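Local coordinates for protein cypemycin cysteine dehydrogenase (decarboxylating) (Streptomyces sp, PDB 6JDD) that uses bound FAD and catalyses the oxidative decarboxylation of the C-terminal cysteine of the cypemycin precursor peptide in linaridin biosynthesis, at residues A21-W27 with V92-T96; L38-V44 with A61-V67; E88-V92 with L116-P122; F151-V155 with E167-N171. One frame throughout, in Å; residues are numbered along the deposited sequence.

Contact 1. Residues A21-W27 with V92-T96. With FAD (flavin-adenine dinucleotide), chain B.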
# COMPACT_ATOMS: atom_id res chain seq x y z
N ALA A 21 24.17 13.90 15.66
CA ALA A 21 22.77 14.04 16.13
C ALA A 21 22.45 12.86 17.04
O ALA A 21 21.71 13.06 17.94
CB ALA A 21 21.81 14.13 14.99
N ALA A 22 23.05 11.69 16.81
CA ALA A 22 22.86 10.49 17.64
C ALA A 22 23.23 10.78 19.11
O ALA A 22 22.61 10.12 20.00
CB ALA A 22 23.64 9.32 17.11
N LEU A 23 24.15 11.71 19.35
CA LEU A 23 24.68 12.09 20.69
C LEU A 23 23.84 13.20 21.34
O LEU A 23 24.05 13.44 22.51
CB LEU A 23 26.11 12.58 20.53
CG LEU A 23 27.19 11.51 20.61
CD1 LEU A 23 26.86 10.33 19.73
CD2 LEU A 23 28.53 12.10 20.19
N VAL A 24 22.92 13.84 20.63
CA VAL A 24 22.16 15.00 21.14
C VAL A 24 21.26 14.57 22.29
O VAL A 24 21.21 15.30 23.26
CB VAL A 24 21.39 15.69 20.00
CG1 VAL A 24 20.42 16.76 20.50
CG2 VAL A 24 22.37 16.32 19.06
N PRO A 25 20.49 13.44 22.25
CA PRO A 25 19.65 13.07 23.39
C PRO A 25 20.42 12.98 24.72
O PRO A 25 19.90 13.42 25.73
CB PRO A 25 19.11 11.70 23.01
CG PRO A 25 19.11 11.74 21.49
CD PRO A 25 20.36 12.49 21.14
N TRP A 26 21.65 12.48 24.69
CA TRP A 26 22.55 12.50 25.88
C TRP A 26 22.77 13.95 26.36
O TRP A 26 22.58 14.22 27.57
CB TRP A 26 23.86 11.78 25.57
CG TRP A 26 24.72 11.58 26.77
CD1 TRP A 26 24.80 10.45 27.53
CD2 TRP A 26 25.61 12.53 27.36
NE1 TRP A 26 25.69 10.63 28.54
CE2 TRP A 26 26.20 11.90 28.47
CE3 TRP A 26 25.97 13.84 27.06
CZ2 TRP A 26 27.13 12.52 29.29
CZ3 TRP A 26 26.91 14.47 27.86
CH2 TRP A 26 27.48 13.81 28.95
N TRP A 27 23.14 14.86 25.46
CA TRP A 27 23.34 16.30 25.80
C TRP A 27 22.04 16.98 26.24
O TRP A 27 22.10 17.81 27.14
CB TRP A 27 23.94 17.02 24.61
CG TRP A 27 25.39 16.71 24.50
CD1 TRP A 27 25.99 15.86 23.62
CD2 TRP A 27 26.40 17.18 25.39
NE1 TRP A 27 27.34 15.80 23.87
CE2 TRP A 27 27.61 16.61 24.95
CE3 TRP A 27 26.39 18.03 26.49
CZ2 TRP A 27 28.83 16.89 25.59
CZ3 TRP A 27 27.58 18.29 27.12
CH2 TRP A 27 28.79 17.73 26.67
N VAL A 92 21.93 25.62 16.85
CA VAL A 92 21.95 24.60 15.78
C VAL A 92 23.02 23.56 16.14
O VAL A 92 24.20 23.84 16.03
CB VAL A 92 22.15 25.25 14.41
CG1 VAL A 92 21.96 24.25 13.28
CG2 VAL A 92 21.20 26.43 14.22
N PHE A 93 22.58 22.41 16.61
CA PHE A 93 23.39 21.47 17.42
C PHE A 93 23.00 20.05 17.06
O PHE A 93 21.92 19.61 17.44
CB PHE A 93 23.14 21.72 18.91
CG PHE A 93 24.00 20.89 19.83
CD1 PHE A 93 25.37 21.09 19.88
CD2 PHE A 93 23.44 19.92 20.62
CE1 PHE A 93 26.17 20.33 20.71
CE2 PHE A 93 24.25 19.15 21.45
CZ PHE A 93 25.61 19.36 21.50
N PRO A 94 23.76 19.33 16.21
CA PRO A 94 24.80 19.92 15.37
C PRO A 94 24.29 20.63 14.11
O PRO A 94 23.11 20.53 13.80
CB PRO A 94 25.56 18.68 14.92
CG PRO A 94 24.47 17.67 14.72
CD PRO A 94 23.54 17.92 15.89
N ALA A 95 25.20 21.33 13.42
CA ALA A 95 24.89 22.08 12.19
C ALA A 95 25.68 21.49 11.06
O ALA A 95 26.86 21.57 11.09
CB ALA A 95 25.20 23.51 12.35
N THR A 96 24.98 20.91 10.10
CA THR A 96 25.60 20.43 8.85
C THR A 96 26.10 21.63 8.01
O THR A 96 25.56 22.75 8.12
CB THR A 96 24.62 19.53 8.06
OG1 THR A 96 23.41 20.28 7.87
CG2 THR A 96 24.34 18.23 8.78
PA FAD B . 17.32 18.46 5.81
O1A FAD B . 16.05 19.15 6.18
O2A FAD B . 17.41 16.99 6.02
O5B FAD B . 17.69 18.81 4.29
C5B FAD B . 17.21 17.92 3.24
C4B FAD B . 17.15 18.68 1.94
O4B FAD B . 15.84 18.47 1.33
C3B FAD B . 17.32 20.20 2.04
O3B FAD B . 18.03 20.72 0.92
C2B FAD B . 15.87 20.70 2.06
O2B FAD B . 15.75 22.03 1.60
C1B FAD B . 15.21 19.71 1.11
N9A FAD B . 13.78 19.54 1.34
C8A FAD B . 12.89 20.48 1.81
N7A FAD B . 11.67 20.01 1.90
C5A FAD B . 11.77 18.69 1.46
C6A FAD B . 10.82 17.66 1.33
N6A FAD B . 9.53 17.80 1.62
N1A FAD B . 11.26 16.47 0.86
C2A FAD B . 12.56 16.33 0.56
N3A FAD B . 13.54 17.23 0.65
C4A FAD B . 13.07 18.40 1.12
N1 FAD B . 26.88 16.57 6.71
C2 FAD B . 27.57 17.50 7.42
O2 FAD B . 27.54 18.69 7.10
N3 FAD B . 28.33 17.17 8.50
C4 FAD B . 28.44 15.87 8.94
O4 FAD B . 29.13 15.62 9.91
C4X FAD B . 27.74 14.88 8.23
N5 FAD B . 27.83 13.64 8.63
C5X FAD B . 27.14 12.69 7.93
C6 FAD B . 27.23 11.35 8.35
C7 FAD B . 26.56 10.35 7.69
C7M FAD B . 26.68 8.92 8.17
C8 FAD B . 25.77 10.66 6.56
C8M FAD B . 25.02 9.58 5.83
C9 FAD B . 25.67 11.97 6.14
C9A FAD B . 26.35 13.01 6.81
N10 FAD B . 26.27 14.34 6.41
C10 FAD B . 26.96 15.32 7.10
C1' FAD B . 25.46 14.71 5.24
C2' FAD B . 24.11 15.29 5.64
O2' FAD B . 23.33 14.29 6.28
C3' FAD B . 23.36 15.83 4.43
O3' FAD B . 24.04 16.97 3.92
C4' FAD B . 21.90 16.19 4.72
O4' FAD B . 21.28 16.66 3.52
C5' FAD B . 21.78 17.25 5.79
O5' FAD B . 20.39 17.69 5.89
P FAD B . 19.95 18.63 7.11
O1P FAD B . 20.91 19.77 7.20
O2P FAD B . 19.73 17.77 8.31
O3P FAD B . 18.53 19.17 6.59
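Phe93 and Pro94 meet the first turn of helix 24-34 chiefly through Val24. Methyl CG2 of Val24 lies 3.7 Å from Pro94 CD and 4.1 Å from Phe93 CD2, approaching the phenyl ring obliquely, while Pro94 CD also faces Ala21 CB at a looser 4.3 Å. This closely packed, mainly apolar patch has no hydrogen bond across it. With CG anti to the backbone N (chi1 -175°), the Phe93 ring reaches along the helix to Trp27, where its rim points at one face of the indole. The pair is T-shaped, the Phe93 and Trp27 five-membered ring centroids being 5.6 Å apart and the planes at 87°; Trp27 CB sits at the phenyl edge, 3.8 Å from Phe93 CE2. An alanine at Phe93 would remove this ring and is likely to leave a gap between Val24 and Trp27, with the indole freer to tilt. In the Rossmann-like sheet of this flavoprotein, the contact lays the helix that follows strand 10-15 against the end of strand 90-95, where the peptide bond before Pro94 is cis. The Trp27 end is the more exposed side, and there Trp26 of a second subunit meets the indole. The strand end instead runs to the cofactor: Thr96, N-cap of helix 97-104, donates from OG1 to phosphate oxygen O1P of FAD at 2.6 Å.

Contact 2. Residues L38-V44 with A61-V67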
# COMPACT_ATOMS: atom_id res chain seq x y z
N LEU A 38 15.02 25.22 33.14
CA LEU A 38 15.09 25.64 31.72
C LEU A 38 14.06 24.88 30.90
O LEU A 38 14.01 23.68 31.01
CB LEU A 38 16.50 25.35 31.21
CG LEU A 38 16.80 25.81 29.79
CD1 LEU A 38 16.49 27.28 29.59
CD2 LEU A 38 18.26 25.54 29.48
N VAL A 39 13.26 25.59 30.10
CA VAL A 39 12.39 24.95 29.07
C VAL A 39 13.18 24.80 27.77
O VAL A 39 13.64 25.81 27.23
CB VAL A 39 11.09 25.76 28.86
CG1 VAL A 39 10.26 25.23 27.70
CG2 VAL A 39 10.25 25.76 30.11
N VAL A 40 13.31 23.57 27.28
CA VAL A 40 14.10 23.23 26.07
C VAL A 40 13.13 22.78 24.99
O VAL A 40 12.50 21.73 25.14
CB VAL A 40 15.13 22.14 26.40
CG1 VAL A 40 15.98 21.74 25.20
CG2 VAL A 40 16.02 22.54 27.53
N ASN A 41 13.01 23.56 23.94
CA ASN A 41 12.29 23.19 22.69
C ASN A 41 13.28 22.56 21.71
O ASN A 41 14.46 22.91 21.74
CB ASN A 41 11.58 24.38 22.06
CG ASN A 41 10.72 25.13 23.05
OD1 ASN A 41 9.69 24.65 23.49
ND2 ASN A 41 11.15 26.34 23.39
N VAL A 42 12.81 21.65 20.88
CA VAL A 42 13.69 20.93 19.93
C VAL A 42 12.98 20.75 18.59
O VAL A 42 11.81 20.34 18.56
CB VAL A 42 14.13 19.57 20.50
CG1 VAL A 42 15.14 18.91 19.58
CG2 VAL A 42 14.71 19.69 21.90
N SER A 43 13.69 21.09 17.53
CA SER A 43 13.29 20.80 16.13
C SER A 43 14.30 19.82 15.55
O SER A 43 15.47 19.86 15.91
CB SER A 43 13.14 22.07 15.30
OG SER A 43 14.35 22.80 15.20
N VAL A 44 13.86 18.92 14.70
CA VAL A 44 14.74 17.85 14.18
C VAL A 44 14.49 17.74 12.68
O VAL A 44 13.36 17.57 12.28
CB VAL A 44 14.45 16.52 14.89
CG1 VAL A 44 15.37 15.43 14.39
CG2 VAL A 44 14.54 16.62 16.39
N ALA A 61 13.02 16.13 26.55
CA ALA A 61 12.87 17.60 26.46
C ALA A 61 11.53 18.00 27.05
O ALA A 61 10.55 17.35 26.75
CB ALA A 61 12.98 18.04 25.02
N ASN A 62 11.49 19.11 27.77
CA ASN A 62 10.28 19.57 28.48
C ASN A 62 9.50 20.58 27.64
O ASN A 62 8.42 20.93 28.03
CB ASN A 62 10.65 20.15 29.83
CG ASN A 62 11.71 21.21 29.76
OD1 ASN A 62 12.53 21.23 28.87
ND2 ASN A 62 11.69 22.10 30.71
N GLY A 63 10.06 21.07 26.53
CA GLY A 63 9.38 22.05 25.65
C GLY A 63 8.71 21.36 24.49
O GLY A 63 8.56 20.18 24.57
N LYS A 64 8.37 22.07 23.42
CA LYS A 64 7.76 21.46 22.20
C LYS A 64 8.83 20.75 21.39
O LYS A 64 10.00 21.22 21.37
CB LYS A 64 7.09 22.54 21.37
CG LYS A 64 5.89 23.18 22.05
CD LYS A 64 5.03 22.18 22.87
CE LYS A 64 3.56 22.55 22.99
NZ LYS A 64 3.38 23.90 23.59
N VAL A 65 8.46 19.62 20.80
CA VAL A 65 9.40 18.87 19.94
C VAL A 65 8.68 18.66 18.62
O VAL A 65 7.52 18.32 18.64
CB VAL A 65 9.85 17.54 20.58
CG1 VAL A 65 10.76 16.75 19.65
CG2 VAL A 65 10.58 17.77 21.88
N TRP A 66 9.35 18.95 17.52
CA TRP A 66 8.75 18.81 16.18
C TRP A 66 9.78 18.48 15.11
O TRP A 66 10.98 18.82 15.25
CB TRP A 66 7.94 20.03 15.80
CG TRP A 66 8.52 21.36 16.15
CD1 TRP A 66 8.39 22.01 17.34
CD2 TRP A 66 9.24 22.26 15.29
NE1 TRP A 66 8.98 23.23 17.29
CE2 TRP A 66 9.50 23.42 16.04
CE3 TRP A 66 9.68 22.20 13.96
CZ2 TRP A 66 10.19 24.51 15.52
CZ3 TRP A 66 10.34 23.28 13.44
CH2 TRP A 66 10.60 24.41 14.22
N VAL A 67 9.31 17.79 14.09
CA VAL A 67 10.11 17.52 12.88
C VAL A 67 10.03 18.77 12.01
O VAL A 67 8.94 19.37 11.91
CB VAL A 67 9.62 16.26 12.17
CG1 VAL A 67 10.37 16.09 10.86
CG2 VAL A 67 9.80 15.05 13.07
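Asn62 and Asn41 reach across the start of the strand pair from opposite partners, each set by its first torsion. In Asn62, CG stands between the backbone N and the carbonyl carbon (chi1 53°), which lays the amide beside the chain at 38-40: ND2 donates to Leu38 O at 2.8 Å, close to the amide plane, and OD1 accepts from Val40 N at 2.9 Å, the N-H coming from above the carbonyl plane. Asn41 turns CG anti to its carbonyl carbon (chi1 -51°), and OD1 takes Lys64 N on an in-plane lone pair at 2.9 Å, while ND2 turns to Glu10 and Ser87. A leucine in place of Asn62 would probably leave Leu38 O and Val40 N without these mates. The asparagines flank the regular pairing of strands 39-44 and 65-67, a beta-alpha-beta crossover through helix 54-60. The short strand segments run at 13° to each other, and Val42 N to Lys64 O, Trp66 N to Val42 O and Val44 N to Trp66 O join them. Val42 and Val44 pack against Leu57 of that helix. On the other face, Ser43 CB sits 3.5 Å from the Trp66 six-membered ring centroid, a CH-pi contact; Ser43 OG bonds His14 and His12.

Contact 3. Residues E88-V92 with L116-P122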
# COMPACT_ATOMS: atom_id res chain seq x y z
N GLU A 88 14.74 32.18 24.01
CA GLU A 88 15.56 33.40 24.07
C GLU A 88 16.88 33.19 23.32
O GLU A 88 17.64 34.16 23.13
CB GLU A 88 15.83 33.76 25.53
CG GLU A 88 14.57 34.22 26.24
CD GLU A 88 14.78 34.50 27.71
OE1 GLU A 88 15.69 35.29 27.97
OE2 GLU A 88 14.07 33.90 28.57
N CYS A 89 17.20 31.97 22.94
CA CYS A 89 18.30 31.74 21.98
C CYS A 89 18.00 30.49 21.15
O CYS A 89 17.04 29.79 21.45
CB CYS A 89 19.63 31.70 22.70
SG CYS A 89 19.92 30.14 23.56
N PHE A 90 18.77 30.29 20.09
CA PHE A 90 18.60 29.20 19.11
C PHE A 90 19.96 28.57 18.87
O PHE A 90 20.88 29.27 18.50
CB PHE A 90 18.02 29.73 17.81
CG PHE A 90 16.61 30.22 17.94
CD1 PHE A 90 16.35 31.47 18.47
CD2 PHE A 90 15.55 29.42 17.59
CE1 PHE A 90 15.04 31.92 18.61
CE2 PHE A 90 14.25 29.87 17.70
CZ PHE A 90 14.00 31.12 18.22
N LEU A 91 20.09 27.29 19.18
CA LEU A 91 21.36 26.55 19.03
C LEU A 91 21.15 25.54 17.91
O LEU A 91 20.25 24.73 18.04
CB LEU A 91 21.77 25.86 20.34
CG LEU A 91 21.63 26.71 21.60
CD1 LEU A 91 21.85 25.88 22.86
CD2 LEU A 91 22.60 27.89 21.59
N VAL A 92 21.93 25.62 16.85
CA VAL A 92 21.95 24.60 15.78
C VAL A 92 23.02 23.56 16.14
O VAL A 92 24.20 23.84 16.03
CB VAL A 92 22.15 25.25 14.41
CG1 VAL A 92 21.96 24.25 13.28
CG2 VAL A 92 21.20 26.43 14.22
N LEU A 116 14.71 30.58 11.80
CA LEU A 116 16.09 31.05 12.00
C LEU A 116 16.33 32.31 11.13
O LEU A 116 17.10 33.16 11.55
CB LEU A 116 17.08 29.92 11.68
CG LEU A 116 17.08 28.76 12.66
CD1 LEU A 116 18.09 27.71 12.28
CD2 LEU A 116 17.33 29.22 14.07
N GLN A 117 15.70 32.41 9.94
CA GLN A 117 15.79 33.64 9.13
C GLN A 117 15.14 34.81 9.90
O GLN A 117 15.66 35.93 9.78
CB GLN A 117 15.10 33.51 7.76
CG GLN A 117 15.77 32.57 6.74
CD GLN A 117 17.22 32.83 6.43
OE1 GLN A 117 17.73 33.95 6.62
NE2 GLN A 117 17.92 31.79 5.96
N LEU A 118 14.06 34.61 10.64
CA LEU A 118 13.25 35.74 11.13
C LEU A 118 13.66 36.12 12.56
O LEU A 118 13.38 37.24 13.00
CB LEU A 118 11.76 35.40 11.04
CG LEU A 118 11.21 35.14 9.65
CD1 LEU A 118 9.74 34.85 9.72
CD2 LEU A 118 11.42 36.32 8.75
N THR A 119 14.34 35.25 13.27
CA THR A 119 14.64 35.55 14.69
C THR A 119 15.65 36.71 14.74
O THR A 119 16.51 36.81 13.84
CB THR A 119 15.11 34.32 15.46
OG1 THR A 119 15.23 34.68 16.83
CG2 THR A 119 16.43 33.79 14.95
N ASP A 120 15.52 37.53 15.77
CA ASP A 120 16.53 38.53 16.23
C ASP A 120 17.33 37.98 17.40
O ASP A 120 18.32 38.63 17.76
CB ASP A 120 15.87 39.84 16.68
CG ASP A 120 15.17 40.52 15.52
OD1 ASP A 120 15.78 40.57 14.39
OD2 ASP A 120 14.00 40.94 15.73
N ALA A 121 16.90 36.89 18.02
CA ALA A 121 17.56 36.34 19.22
C ALA A 121 18.94 35.82 18.83
O ALA A 121 19.23 35.53 17.67
CB ALA A 121 16.71 35.25 19.84
N PRO A 122 19.85 35.66 19.83
CA PRO A 122 21.13 35.01 19.60
C PRO A 122 20.95 33.63 18.95
O PRO A 122 20.18 32.85 19.38
CB PRO A 122 21.70 34.86 21.00
CG PRO A 122 21.01 35.92 21.83
CD PRO A 122 19.64 36.08 21.22
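Leu116, in the last turn of helix 111-118, straddles two side chains of strand 90-95: its CD1 touches Val92 CG2 at 3.9 Å, and its CD2 lies 3.8 Å from Phe90 CB, oblique to the phenyl ring. Phe90 has its CG anti to the carbonyl carbon (chi1 -67°), a torsion that swings the ring out from the strand toward the turn after the helix. Thr119, the first residue to leave helical geometry, meets that ring chiefly with OG1, 3.3 Å from Phe90 CE1, while methyl CG2 lies farther off over one face. The same hydroxyl oxygen accepts from Ala121 N at 3.0 Å, forming an ST turn that bends the chain back toward the sheet. Ala121 then places CB at the edge of the Phe90 ring, in its plane, 3.9 Å from CE1. Pro122 closes the crossover from strand 90-95 to strand 123-127: its O accepts from Phe90 N at 3.0 Å, and its ring rests against the chain just before Phe90, with CD 3.4 Å from Glu88 O and CB beside Cys89 CB. The Glu88 carboxylate heads elsewhere, to a salt bridge with Arg183 and the backbone N of Ala9. The single hydrogen bond across the contact thus joins the start of the strand pairing, whereas the turn packs on Phe90 mainly by van der Waals contact, its first and third residues meeting the ring while Asn148 bonds its carbonyls.

Contact 4. Residues F151-V155 with E167-N171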
# COMPACT_ATOMS: atom_id res chain seq x y z
N PHE A 151 29.24 31.37 15.45
CA PHE A 151 29.67 29.96 15.52
C PHE A 151 30.16 29.69 16.93
O PHE A 151 30.72 30.52 17.53
CB PHE A 151 30.71 29.68 14.45
CG PHE A 151 30.10 29.62 13.07
CD1 PHE A 151 29.84 30.79 12.37
CD2 PHE A 151 29.78 28.40 12.50
CE1 PHE A 151 29.23 30.71 11.13
CE2 PHE A 151 29.21 28.32 11.25
CZ PHE A 151 28.95 29.48 10.57
N ALA A 152 29.90 28.50 17.43
CA ALA A 152 30.20 28.14 18.82
C ALA A 152 31.70 28.06 18.94
O ALA A 152 32.36 27.85 17.92
CB ALA A 152 29.56 26.81 19.17
N PRO A 153 32.26 28.23 20.16
CA PRO A 153 33.67 27.99 20.41
C PRO A 153 34.09 26.55 20.01
O PRO A 153 33.30 25.60 20.21
CB PRO A 153 33.84 28.26 21.92
CG PRO A 153 32.69 29.16 22.29
CD PRO A 153 31.57 28.75 21.35
N ARG A 154 35.30 26.44 19.45
CA ARG A 154 35.90 25.17 18.96
C ARG A 154 36.11 24.20 20.14
O ARG A 154 36.17 24.68 21.32
CB ARG A 154 37.24 25.44 18.28
CG ARG A 154 37.20 26.42 17.12
CD ARG A 154 36.31 25.90 16.00
NE ARG A 154 34.94 26.35 16.18
CZ ARG A 154 33.90 25.98 15.45
NH1 ARG A 154 32.70 26.45 15.73
NH2 ARG A 154 34.05 25.13 14.45
N VAL A 155 36.21 22.89 19.83
CA VAL A 155 36.75 21.84 20.75
C VAL A 155 37.71 20.91 19.99
O VAL A 155 37.38 20.53 18.84
CB VAL A 155 35.63 21.03 21.46
CG1 VAL A 155 35.03 21.84 22.60
CG2 VAL A 155 34.56 20.52 20.49
N GLU A 167 38.76 21.82 16.10
CA GLU A 167 38.48 22.20 14.69
C GLU A 167 36.97 22.15 14.44
O GLU A 167 36.47 22.88 13.51
CB GLU A 167 39.24 21.28 13.73
CG GLU A 167 39.34 21.87 12.33
CD GLU A 167 39.17 20.90 11.18
OE1 GLU A 167 38.75 19.75 11.43
OE2 GLU A 167 39.45 21.32 10.03
N VAL A 168 36.25 21.34 15.22
CA VAL A 168 34.76 21.22 15.16
C VAL A 168 34.10 21.97 16.34
O VAL A 168 34.72 22.13 17.44
CB VAL A 168 34.34 19.73 15.05
CG1 VAL A 168 32.80 19.53 15.11
CG2 VAL A 168 34.97 19.08 13.82
N GLY A 169 32.86 22.40 16.09
CA GLY A 169 32.06 23.27 16.97
C GLY A 169 30.92 22.56 17.67
O GLY A 169 30.06 23.26 18.18
N PHE A 170 30.96 21.23 17.77
CA PHE A 170 29.96 20.41 18.53
C PHE A 170 30.15 20.58 20.04
O PHE A 170 30.66 19.68 20.71
CB PHE A 170 30.02 18.92 18.15
CG PHE A 170 28.80 18.18 18.61
CD1 PHE A 170 27.53 18.59 18.19
CD2 PHE A 170 28.91 17.09 19.46
CE1 PHE A 170 26.40 17.91 18.61
CE2 PHE A 170 27.78 16.40 19.86
CZ PHE A 170 26.53 16.83 19.45
N ASN A 171 29.72 21.72 20.56
CA ASN A 171 30.14 22.20 21.89
C ASN A 171 28.95 22.90 22.53
O ASN A 171 28.86 24.13 22.38
CB ASN A 171 31.35 23.12 21.73
CG ASN A 171 31.81 23.71 23.05
OD1 ASN A 171 31.19 23.49 24.08
ND2 ASN A 171 32.89 24.48 23.01
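Val155 and Val168 bring together the two ends of an irregular loop that links strand 149-151, the edge of the parallel sheet in this chain, to helix 172-185; residues 156-166, between the two segments, are not modelled. Two backbone bonds close the gap. Val155 N donates to Val168 O at 2.9 Å, and a weak bond of 3.3 Å runs from Glu167 N to Val155 O. Bonds from side chains to the backbone add to these. Arg154, bent at its second and third torsions, curls back so that NH1 donates to Ala152 O within its own segment while NH2 makes a weak 3.4 Å bond to Glu167 O, near the guanidinium plane. NH1 also forms a salt bridge with Asp127, so the charge is tied to the end of strand 123-127. Gly169 lies over one face of the guanidinium, its CA 3.6 Å from Arg154 CZ. At the other end of the loop, Asn171, following the inverse gamma turn centred on Phe170, is the N-cap of helix 172-185: OD1 accepts from Gly174 N, leaving ND2 to donate to Pro153 O at 3.0 Å from well above that carbonyl plane. The remaining contacts are van der Waals, methyls against polar atoms: Ala152 CB faces Gly169 O, and Val155, its CG1 anti to the carbonyl carbon (chi1 -77°), sets that methyl 3.4 Å from Asn171 ND2.

How the contacts relate
Contacts 1, 2 and 3 are buried in the parallel sheet and its helices, whereas contact 4 lies farther out, partly exposed, in the loop before the last helix. Contacts 1 and 3 share Val92 and use opposite ends of strand 90-95: contact 3 lies where it starts, contact 1 where it stops near the flavin nucleotide. Contact 2 pairs strands at the sheet edge formed by strand 65-67, whereas contact 4 follows the opposite edge strand, 149-151. Contact 2 is the richest in hydrogen bonds; contact 1 has none across it, and contact 3 a single one. Contact 4 relies on backbone and side-chain polar bonds, yet it touches contact 1 through the stacked rings of Phe170 and Phe93.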